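Local coordinates for protein putative esterase (Sulfolobus solfataricus P2, PDB 2RAU) that is probably a lipase or esterase of the alpha/beta-hydrolase superfamily and binds calcium, at residues 26-31 against 130-135; 75-80 against 265-270; 191-196 against 276-281. All blocks are in the same frame, centred on the assembly; numbering follows the deposited sequence. Where two conformers were deposited one is given.

In the fold
The three contacts lie apart from one another, their centres about 24 to 27 Å from each other, and none touches the next. Interaction 1 lies within the core of the fold, tying strand 21-29 of the large mixed sheet to helix 123-141. Interactions 2 and 3 involve the largely helical region between strands 170-176 and 297-302, where helix 262-270 is followed by strand 275-277 and helix 278-282. Interaction 1 closes before interaction 3 opens, whereas interaction 2 alternates with each of the others: its first segment, 75-80, falls between the two of interaction 1, and 265-270 falls between the two of interaction 3. Interaction 2 thus joins that helical region to an earlier loop.

Interaction 1: 26-31 against 130-135; sequences WKMKRE and IKEVVS
Met28, near the end of strand 21-29, faces Glu132 on helix 123-141 with their CA atoms 9.0 Å apart, the nearest approach of the two backbones, so that side chains alone bridge the gap. Met28, a selenomethionine, holds CG anti to its own N (chi1 177°) and stays extended through chi2, which carries the selenium to the helix. There SE meets Glu132 CG at 3.8 Å, and the terminal CE lies 3.8 Å from Glu132 OE1; the two side chains cross at about a right angle. Arg30 comes to the same glutamate from the loop after the strand. Its chain bends at chi2 and chi3 and lays one guanidinium face against the methylene, Glu132 CG sitting 3.8 Å above the plane toward the rim. The carboxylate plane is turned 43° from the guanidinium, and OE2 remains 4.3 Å from Arg30 NH1, well out of the guanidinium plane, so any attraction is probably of charges alone, no N-H pointing at the oxygen. A water closes the gap, accepting from Arg30 NH2 at 3.1 Å and donating to Glu132 OE2 at 2.9 Å. Arg30 NE makes a salt bridge to Asp129, on the same helix three residues before Glu132. The helix packs on the mixed sheet, Val133 touching Leu40 and Leu54; Met28 and Arg30 extend this to strand 21-29 and the following loop, the layered packing of alpha/beta-hydrolases.

Interaction 2: 75-80 against 265-270; sequences HYTIPD and MFPILA
Tyr76 and Thr77, in the loop that follows strand 74-75, are the residues that meet helix 262-270, with Pro267 and Ala270 as their partners. At Tyr76 the backbones come close, its CA lying 5.3 Å from that of Pro267, and its CB rests 4.0 Å from Pro267 CB. The ring then runs on along the helix to Ala270, whose methyl sits over one face: Ala270 CB is 3.6 Å from the centroid of the Tyr76 ring and 15° off the normal, a CH-pi contact displaced toward the CD1-CE1 side. Beyond the ring, a water links the phenol OH to the helix, donating to Ala270 O at 3.0 Å. Thr77 takes the next place. With OG1 anti to the backbone N (chi1 -165°), its methyl is directed to the proline, CG2 lying 3.7 Å from Pro267 CB, while Thr77 CB lies 3.8 Å from Pro267 CG. Proline has no N-H to give the preceding turn, and the helix is kinked at this residue. Leu223 of helix 218-224 also touches Pro267, and Ser220 touches Tyr76. The contact joins the loop before helix 85-91 to the largely helical insertion between strands 170-176 and 297-302, consistent with the lid region of alpha/beta-hydrolases.

Interaction 3: 191-196 against 276-281; sequences TPEVNS and WPYRLS
Tyr278, at the junction of strand 275-277 and helix 278-282, reaches across to Val194 and Glu193 with its whole side chain. Its CB begins the contact loosely, 4.2 Å from Val194 CG2. From there chi1 of -98°, away from the usual staggered values, swings the ring under the valine, and CG and CD1 each approach Val194 CG2 to 3.6 Å. That methyl stands almost over the ring centre, 13° off the normal, in a CH-pi contact, with CD2 and CE2 of Tyr278 at 3.8 and 4.1 Å from Val194 CG2. Farther out, CE1 passes 4.4 Å from Pro192 CB, Pro192 CA lies at the ring edge, and CZ comes 3.7 Å from Glu193 N. At the tip, OH accepts a nearly straight hydrogen bond from Glu193 N, 2.7 Å long with an N-H...O angle of 168°. A water links this hydroxyl to Glu193 OE2, both legs being unusually short; the carboxylate is turned steeply against the ring. Met200 of helix 197-203 adds a further neighbour to Tyr278. A phenylalanine here, lacking the hydroxyl, would probably leave Glu193 N without its acceptor and the water without its phenol partner. The chemistry implies a two-part anchor for the loop before helix 197-203: the ring face packs against the valine methyl, and a polar tip pins the backbone beside it.

Interaction 1: 26-31 against 130-135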
loop_
_atom_site.group_PDB
_atom_site.type_symbol
_atom_site.label_atom_id
_atom_site.label_comp_id
_atom_site.label_asym_id
_atom_site.label_seq_id
_atom_site.Cartn_x
_atom_site.Cartn_y
_atom_site.Cartn_z
ATOM N N TRP A 26 2.510 -16.382 5.523
ATOM C CA TRP A 26 3.299 -16.672 6.700
ATOM C C TRP A 26 3.200 -15.511 7.630
ATOM O O TRP A 26 3.055 -14.374 7.220
ATOM C CB TRP A 26 4.765 -16.856 6.364
ATOM C CG TRP A 26 5.088 -17.949 5.427
ATOM C CD1 TRP A 26 5.509 -19.196 5.744
ATOM C CD2 TRP A 26 5.065 -17.886 3.995
ATOM N NE1 TRP A 26 5.768 -19.911 4.610
ATOM C CE2 TRP A 26 5.495 -19.140 3.521
ATOM C CE3 TRP A 26 4.767 -16.886 3.078
ATOM C CZ2 TRP A 26 5.605 -19.431 2.185
ATOM C CZ3 TRP A 26 4.888 -17.176 1.743
ATOM C CH2 TRP A 26 5.306 -18.445 1.308
ATOM N N LYS A 27 3.385 -15.817 8.895
ATOM C CA LYS A 27 3.320 -14.845 9.973
ATOM C C LYS A 27 4.574 -14.934 10.869
ATOM O O LYS A 27 5.114 -16.039 11.105
ATOM C CB LYS A 27 2.118 -15.243 10.788
ATOM C CG LYS A 27 1.742 -14.371 11.859
ATOM C CD LYS A 27 0.528 -14.995 12.600
ATOM C CE LYS A 27 -0.686 -14.236 12.367
ATOM N NZ LYS A 27 -1.750 -14.632 13.365
HETATM N N MSE A 28 5.034 -13.782 11.367
HETATM C CA MSE A 28 6.156 -13.740 12.289
HETATM C C MSE A 28 5.824 -12.862 13.492
HETATM O O MSE A 28 5.426 -11.730 13.346
HETATM C CB MSE A 28 7.395 -13.152 11.641
HETATM C CG MSE A 28 8.613 -13.015 12.584
HETATM SE SE MSE A 28 10.169 -12.311 11.641
HETATM C CE MSE A 28 10.748 -14.001 10.890
ATOM N N LYS A 29 6.007 -13.406 14.691
ATOM C CA LYS A 29 5.915 -12.623 15.880
ATOM C C LYS A 29 7.115 -11.713 16.028
ATOM O O LYS A 29 8.268 -12.123 15.855
ATOM C CB LYS A 29 5.840 -13.530 17.074
ATOM C CG LYS A 29 5.584 -12.791 18.392
ATOM C CD LYS A 29 4.126 -12.187 18.408
ATOM C CE LYS A 29 3.728 -11.376 19.685
ATOM N NZ LYS A 29 4.408 -10.067 19.818
ATOM N N ARG A 30 6.825 -10.460 16.378
ATOM C CA ARG A 30 7.823 -9.429 16.602
ATOM C C ARG A 30 7.681 -8.999 18.103
ATOM O O ARG A 30 7.025 -9.693 18.908
ATOM C CB ARG A 30 7.567 -8.246 15.662
ATOM C CG ARG A 30 7.473 -8.606 14.165
ATOM C CD ARG A 30 8.769 -9.121 13.585
ATOM N NE ARG A 30 9.646 -8.043 13.196
ATOM C CZ ARG A 30 10.954 -7.987 13.359
ATOM N NH1 ARG A 30 11.632 -8.941 13.924
ATOM N NH2 ARG A 30 11.611 -6.948 12.931
ATOM N N GLU A 31 8.318 -7.903 18.494
ATOM C CA GLU A 31 8.321 -7.500 19.886
ATOM C C GLU A 31 7.769 -6.097 20.079
ATOM O O GLU A 31 7.883 -5.286 19.186
ATOM C CB GLU A 31 9.779 -7.576 20.420
ATOM C CG GLU A 31 10.346 -9.002 20.494
ATOM C CD GLU A 31 9.454 -9.997 21.306
ATOM O OE1 GLU A 31 8.856 -9.588 22.349
ATOM O OE2 GLU A 31 9.357 -11.193 20.880
ATOM N N ILE A 130 10.399 -4.926 6.962
ATOM C CA ILE A 130 10.633 -5.141 5.551
ATOM C C ILE A 130 11.887 -6.058 5.339
ATOM O O ILE A 130 11.873 -6.943 4.477
ATOM C CB ILE A 130 10.780 -3.802 4.797
ATOM C CG1 ILE A 130 9.465 -2.961 4.921
ATOM C CG2 ILE A 130 11.081 -4.060 3.325
ATOM C CD1 ILE A 130 9.612 -1.449 4.473
ATOM N N LYS A 131 12.962 -5.816 6.094
ATOM C CA LYS A 131 14.164 -6.645 6.023
ATOM C C LYS A 131 13.903 -8.152 6.282
ATOM O O LYS A 131 14.427 -9.029 5.562
ATOM C CB LYS A 131 15.272 -6.097 6.949
ATOM C CG LYS A 131 16.541 -6.974 7.057
ATOM C CD LYS A 131 17.257 -7.353 5.750
ATOM C CE LYS A 131 18.482 -6.542 5.452
ATOM N NZ LYS A 131 19.193 -7.044 4.236
ATOM N N GLU A 132 13.121 -8.454 7.309
ATOM C CA GLU A 132 12.738 -9.834 7.588
ATOM C C GLU A 132 12.014 -10.468 6.408
ATOM O O GLU A 132 12.208 -11.655 6.121
ATOM C CB GLU A 132 11.847 -9.919 8.832
ATOM C CG GLU A 132 12.463 -9.628 10.149
ATOM C CD GLU A 132 13.674 -10.487 10.462
ATOM O OE1 GLU A 132 13.710 -11.681 10.146
ATOM O OE2 GLU A 132 14.609 -9.914 11.004
ATOM N N VAL A 133 11.128 -9.711 5.765
ATOM C CA VAL A 133 10.391 -10.216 4.603
ATOM C C VAL A 133 11.368 -10.441 3.411
ATOM O O VAL A 133 11.307 -11.460 2.723
ATOM C CB VAL A 133 9.248 -9.253 4.244
ATOM C CG1 VAL A 133 8.792 -9.439 2.836
ATOM C CG2 VAL A 133 8.102 -9.354 5.294
ATOM N N VAL A 134 12.246 -9.478 3.154
ATOM C CA VAL A 134 13.204 -9.589 2.055
ATOM C C VAL A 134 14.121 -10.806 2.215
ATOM O O VAL A 134 14.359 -11.524 1.255
ATOM C CB VAL A 134 14.045 -8.263 1.886
ATOM C CG1 VAL A 134 15.269 -8.482 0.967
ATOM C CG2 VAL A 134 13.121 -7.088 1.411
ATOM N N SER A 135 14.617 -11.027 3.424
ATOM C CA SER A 135 15.477 -12.171 3.710
ATOM C C SER A 135 14.737 -13.486 3.409
ATOM O O SER A 135 15.285 -14.410 2.802
ATOM C CB SER A 135 15.931 -12.123 5.167
ATOM O OG SER A 135 16.708 -10.961 5.416
HETATM O O HOH W 1 14.612 -7.624 12.827
#

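Interaction 2: 75-80 against 265-270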
loop_
_atom_site.group_PDB
_atom_site.type_symbol
_atom_site.label_atom_id
_atom_site.label_comp_id
_atom_site.label_asym_id
_atom_site.label_seq_id
_atom_site.Cartn_x
_atom_site.Cartn_y
_atom_site.Cartn_z
ATOM N N HIS A 75 -14.564 -9.854 3.369
ATOM C CA HIS A 75 -14.507 -9.551 1.938
ATOM C C HIS A 75 -15.603 -8.561 1.492
ATOM O O HIS A 75 -16.745 -8.644 1.887
ATOM C CB HIS A 75 -14.625 -10.868 1.174
ATOM C CG HIS A 75 -13.422 -11.741 1.336
ATOM N ND1 HIS A 75 -13.259 -12.573 2.419
ATOM C CD2 HIS A 75 -12.331 -11.928 0.554
ATOM C CE1 HIS A 75 -12.134 -13.253 2.292
ATOM N NE2 HIS A 75 -11.547 -12.880 1.177
ATOM N N TYR A 76 -15.171 -7.637 0.656
ATOM C CA TYR A 76 -15.947 -6.514 0.177
ATOM C C TYR A 76 -16.218 -6.563 -1.323
ATOM O O TYR A 76 -17.127 -5.889 -1.796
ATOM C CB TYR A 76 -15.230 -5.196 0.556
ATOM C CG TYR A 76 -15.252 -4.942 2.033
ATOM C CD1 TYR A 76 -16.390 -4.440 2.630
ATOM C CD2 TYR A 76 -14.149 -5.256 2.853
ATOM C CE1 TYR A 76 -16.444 -4.235 4.005
ATOM C CE2 TYR A 76 -14.207 -5.064 4.208
ATOM C CZ TYR A 76 -15.341 -4.554 4.789
ATOM O OH TYR A 76 -15.396 -4.283 6.147
ATOM N N THR A 77 -15.430 -7.337 -2.068
ATOM C CA THR A 77 -15.558 -7.449 -3.519
ATOM C C THR A 77 -14.842 -8.693 -4.027
ATOM O O THR A 77 -14.205 -9.427 -3.244
ATOM C CB THR A 77 -14.975 -6.188 -4.208
ATOM O OG1 THR A 77 -15.412 -6.163 -5.553
ATOM C CG2 THR A 77 -13.463 -6.089 -4.136
ATOM N N ILE A 78 -14.951 -8.964 -5.326
ATOM C CA ILE A 78 -14.159 -10.019 -5.955
ATOM C C ILE A 78 -13.049 -9.372 -6.757
ATOM O O ILE A 78 -13.321 -8.598 -7.667
ATOM C CB ILE A 78 -14.995 -10.896 -6.874
ATOM C CG1 ILE A 78 -16.101 -11.594 -6.054
ATOM C CG2 ILE A 78 -14.090 -11.945 -7.599
ATOM C CD1 ILE A 78 -17.208 -12.116 -6.876
ATOM N N PRO A 79 -11.789 -9.666 -6.430
ATOM C CA PRO A 79 -10.712 -9.018 -7.178
ATOM C C PRO A 79 -10.623 -9.422 -8.635
ATOM O O PRO A 79 -10.856 -10.578 -8.988
ATOM C CB PRO A 79 -9.423 -9.512 -6.475
ATOM C CG PRO A 79 -9.846 -10.287 -5.303
ATOM C CD PRO A 79 -11.296 -10.562 -5.368
ATOM N N ASP A 80 -10.270 -8.442 -9.453
ATOM C CA ASP A 80 -10.074 -8.605 -10.876
ATOM C C ASP A 80 -8.576 -8.467 -11.109
ATOM O O ASP A 80 -8.014 -7.416 -10.829
ATOM C CB ASP A 80 -10.824 -7.506 -11.602
ATOM C CG ASP A 80 -10.784 -7.628 -13.084
ATOM O OD1 ASP A 80 -9.960 -8.375 -13.658
ATOM O OD2 ASP A 80 -11.603 -6.921 -13.707
HETATM N N MSE A 265 -13.691 1.756 -5.832
HETATM C CA MSE A 265 -13.221 2.660 -4.757
HETATM C C MSE A 265 -13.737 2.269 -3.391
HETATM O O MSE A 265 -13.003 2.322 -2.404
HETATM C CB MSE A 265 -13.583 4.109 -5.001
HETATM C CG MSE A 265 -12.990 4.749 -6.261
HETATM SE SE MSE A 265 -11.058 4.901 -5.992
HETATM C CE MSE A 265 -10.593 4.685 -7.883
ATOM N N PHE A 266 -15.018 1.958 -3.333
ATOM C CA PHE A 266 -15.648 1.699 -2.016
ATOM C C PHE A 266 -15.022 0.467 -1.318
ATOM O O PHE A 266 -14.813 0.517 -0.090
ATOM C CB PHE A 266 -17.187 1.635 -2.121
ATOM C CG PHE A 266 -17.875 3.017 -2.365
ATOM C CD1 PHE A 266 -17.149 4.176 -2.702
ATOM C CD2 PHE A 266 -19.258 3.103 -2.383
ATOM C CE1 PHE A 266 -17.790 5.361 -2.975
ATOM C CE2 PHE A 266 -19.887 4.295 -2.650
ATOM C CZ PHE A 266 -19.157 5.420 -2.913
ATOM N N PRO A 267 -14.788 -0.649 -2.069
ATOM C CA PRO A 267 -14.087 -1.782 -1.436
ATOM C C PRO A 267 -12.708 -1.511 -0.894
ATOM O O PRO A 267 -12.374 -2.093 0.132
ATOM C CB PRO A 267 -14.136 -2.884 -2.488
ATOM C CG PRO A 267 -15.312 -2.558 -3.311
ATOM C CD PRO A 267 -15.268 -1.036 -3.410
ATOM N N ILE A 268 -11.967 -0.581 -1.507
ATOM C CA ILE A 268 -10.634 -0.168 -1.050
ATOM C C ILE A 268 -10.783 0.555 0.266
ATOM O O ILE A 268 -10.124 0.232 1.234
ATOM C CB ILE A 268 -9.836 0.701 -2.115
ATOM C CG1 ILE A 268 -9.440 -0.196 -3.303
ATOM C CG2 ILE A 268 -8.633 1.419 -1.433
ATOM C CD1 ILE A 268 -8.933 0.539 -4.630
ATOM N N LEU A 269 -11.657 1.551 0.312
ATOM C CA LEU A 269 -11.851 2.316 1.538
ATOM C C LEU A 269 -12.307 1.393 2.661
ATOM O O LEU A 269 -11.843 1.497 3.785
ATOM C CB LEU A 269 -12.849 3.445 1.300
ATOM C CG LEU A 269 -12.251 4.820 0.900
ATOM C CD1 LEU A 269 -11.590 5.434 2.097
ATOM C CD2 LEU A 269 -11.312 4.778 -0.309
ATOM N N ALA A 270 -13.224 0.496 2.328
ATOM C CA ALA A 270 -13.807 -0.400 3.315
ATOM C C ALA A 270 -12.768 -1.343 3.960
ATOM O O ALA A 270 -12.934 -1.728 5.122
ATOM C CB ALA A 270 -14.934 -1.203 2.702
HETATM O O HOH W 2 -15.634 -1.315 6.314
#

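Interaction 3: 191-196 against 276-281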
loop_
_atom_site.group_PDB
_atom_site.type_symbol
_atom_site.label_atom_id
_atom_site.label_comp_id
_atom_site.label_asym_id
_atom_site.label_seq_id
_atom_site.Cartn_x
_atom_site.Cartn_y
_atom_site.Cartn_z
ATOM N N THR A 191 -5.864 16.074 9.400
ATOM C CA THR A 191 -5.162 17.249 10.008
ATOM C C THR A 191 -4.465 16.744 11.267
ATOM O O THR A 191 -5.133 16.223 12.164
ATOM C CB THR A 191 -6.086 18.416 10.437
ATOM O OG1 THR A 191 -6.603 19.073 9.274
ATOM C CG2 THR A 191 -5.304 19.447 11.286
ATOM N N PRO A 192 -3.130 16.882 11.340
ATOM C CA PRO A 192 -2.378 16.298 12.460
ATOM C C PRO A 192 -2.834 16.719 13.847
ATOM O O PRO A 192 -2.871 17.900 14.135
ATOM C CB PRO A 192 -0.961 16.793 12.219
ATOM C CG PRO A 192 -0.905 17.061 10.782
ATOM C CD PRO A 192 -2.238 17.559 10.389
ATOM N N GLU A 193 -3.178 15.755 14.695
ATOM C CA GLU A 193 -3.552 16.039 16.081
ATOM C C GLU A 193 -2.318 16.288 16.971
ATOM O O GLU A 193 -2.432 16.931 18.021
ATOM C CB GLU A 193 -4.362 14.879 16.663
ATOM C CG GLU A 193 -5.672 14.540 15.939
ATOM C CD GLU A 193 -6.352 13.282 16.554
ATOM O OE1 GLU A 193 -6.953 13.438 17.661
ATOM O OE2 GLU A 193 -6.285 12.154 15.937
ATOM N N VAL A 194 -1.160 15.746 16.572
ATOM C CA VAL A 194 0.097 15.931 17.287
ATOM C C VAL A 194 1.151 16.333 16.269
ATOM O O VAL A 194 1.029 16.020 15.096
ATOM C CB VAL A 194 0.544 14.655 18.072
ATOM C CG1 VAL A 194 -0.543 14.246 19.107
ATOM C CG2 VAL A 194 0.837 13.535 17.119
ATOM N N ASN A 195 2.167 17.049 16.729
ATOM C CA ASN A 195 3.214 17.601 15.864
ATOM C C ASN A 195 4.594 17.211 16.306
ATOM O O ASN A 195 5.552 17.588 15.664
ATOM C CB ASN A 195 3.109 19.142 15.821
ATOM C CG ASN A 195 1.735 19.618 15.314
ATOM O OD1 ASN A 195 1.383 19.402 14.144
ATOM N ND2 ASN A 195 0.943 20.236 16.203
ATOM N N SER A 196 4.697 16.461 17.403
ATOM C CA SER A 196 5.985 15.959 17.889
ATOM C C SER A 196 5.783 14.679 18.686
ATOM O O SER A 196 4.653 14.336 19.031
ATOM C CB SER A 196 6.658 17.006 18.778
ATOM O OG SER A 196 5.952 17.172 19.999
ATOM N N TRP A 276 -2.993 4.046 11.876
ATOM C CA TRP A 276 -1.633 4.187 11.380
ATOM C C TRP A 276 -0.836 4.963 12.429
ATOM O O TRP A 276 -1.325 5.916 12.943
ATOM C CB TRP A 276 -1.625 4.967 10.081
ATOM C CG TRP A 276 -0.342 4.973 9.357
ATOM C CD1 TRP A 276 0.564 6.005 9.275
ATOM C CD2 TRP A 276 0.213 3.897 8.583
ATOM N NE1 TRP A 276 1.647 5.623 8.493
ATOM C CE2 TRP A 276 1.449 4.338 8.060
ATOM C CE3 TRP A 276 -0.216 2.613 8.267
ATOM C CZ2 TRP A 276 2.244 3.534 7.232
ATOM C CZ3 TRP A 276 0.565 1.836 7.439
ATOM C CH2 TRP A 276 1.777 2.296 6.925
ATOM N N PRO A 277 0.396 4.525 12.756
ATOM C CA PRO A 277 1.140 5.218 13.782
ATOM C C PRO A 277 1.601 6.604 13.378
ATOM O O PRO A 277 2.108 6.832 12.260
ATOM C CB PRO A 277 2.332 4.293 14.029
ATOM C CG PRO A 277 2.558 3.650 12.681
ATOM C CD PRO A 277 1.153 3.390 12.188
ATOM N N TYR A 278 1.391 7.548 14.281
ATOM C CA TYR A 278 1.968 8.894 14.131
ATOM C C TYR A 278 3.494 8.913 14.044
ATOM O O TYR A 278 4.068 9.815 13.439
ATOM C CB TYR A 278 1.532 9.841 15.297
ATOM C CG TYR A 278 0.353 10.733 14.927
ATOM C CD1 TYR A 278 0.511 11.784 14.028
ATOM C CD2 TYR A 278 -0.903 10.549 15.492
ATOM C CE1 TYR A 278 -0.555 12.614 13.685
ATOM C CE2 TYR A 278 -1.964 11.353 15.135
ATOM C CZ TYR A 278 -1.776 12.394 14.232
ATOM O OH TYR A 278 -2.830 13.207 13.852
ATOM N N ARG A 279 4.144 7.946 14.675
ATOM C CA ARG A 279 5.584 7.980 14.834
ATOM C C ARG A 279 6.308 8.112 13.461
ATOM O O ARG A 279 7.267 8.887 13.305
ATOM C CB ARG A 279 6.031 6.760 15.682
ATOM C CG ARG A 279 7.527 6.610 15.947
ATOM C CD ARG A 279 7.985 7.812 16.663
ATOM N NE ARG A 279 9.327 7.710 17.226
ATOM C CZ ARG A 279 9.592 7.589 18.527
ATOM N NH1 ARG A 279 8.633 7.487 19.447
ATOM N NH2 ARG A 279 10.846 7.567 18.920
ATOM N N LEU A 280 5.819 7.414 12.449
ATOM C CA LEU A 280 6.467 7.445 11.143
ATOM C C LEU A 280 6.556 8.864 10.589
ATOM O O LEU A 280 7.605 9.272 10.111
ATOM C CB LEU A 280 5.735 6.515 10.170
ATOM C CG LEU A 280 5.982 5.018 10.269
ATOM C CD1 LEU A 280 4.930 4.290 9.517
ATOM C CD2 LEU A 280 7.395 4.641 9.756
ATOM N N SER A 281 5.473 9.628 10.696
ATOM C CA SER A 281 5.444 10.979 10.165
ATOM C C SER A 281 6.151 11.959 11.090
ATOM O O SER A 281 6.667 12.982 10.640
ATOM C CB SER A 281 4.000 11.427 9.872
ATOM O OG SER A 281 3.194 11.465 11.024
HETATM O O HOH W 3 -5.121 12.079 13.777
#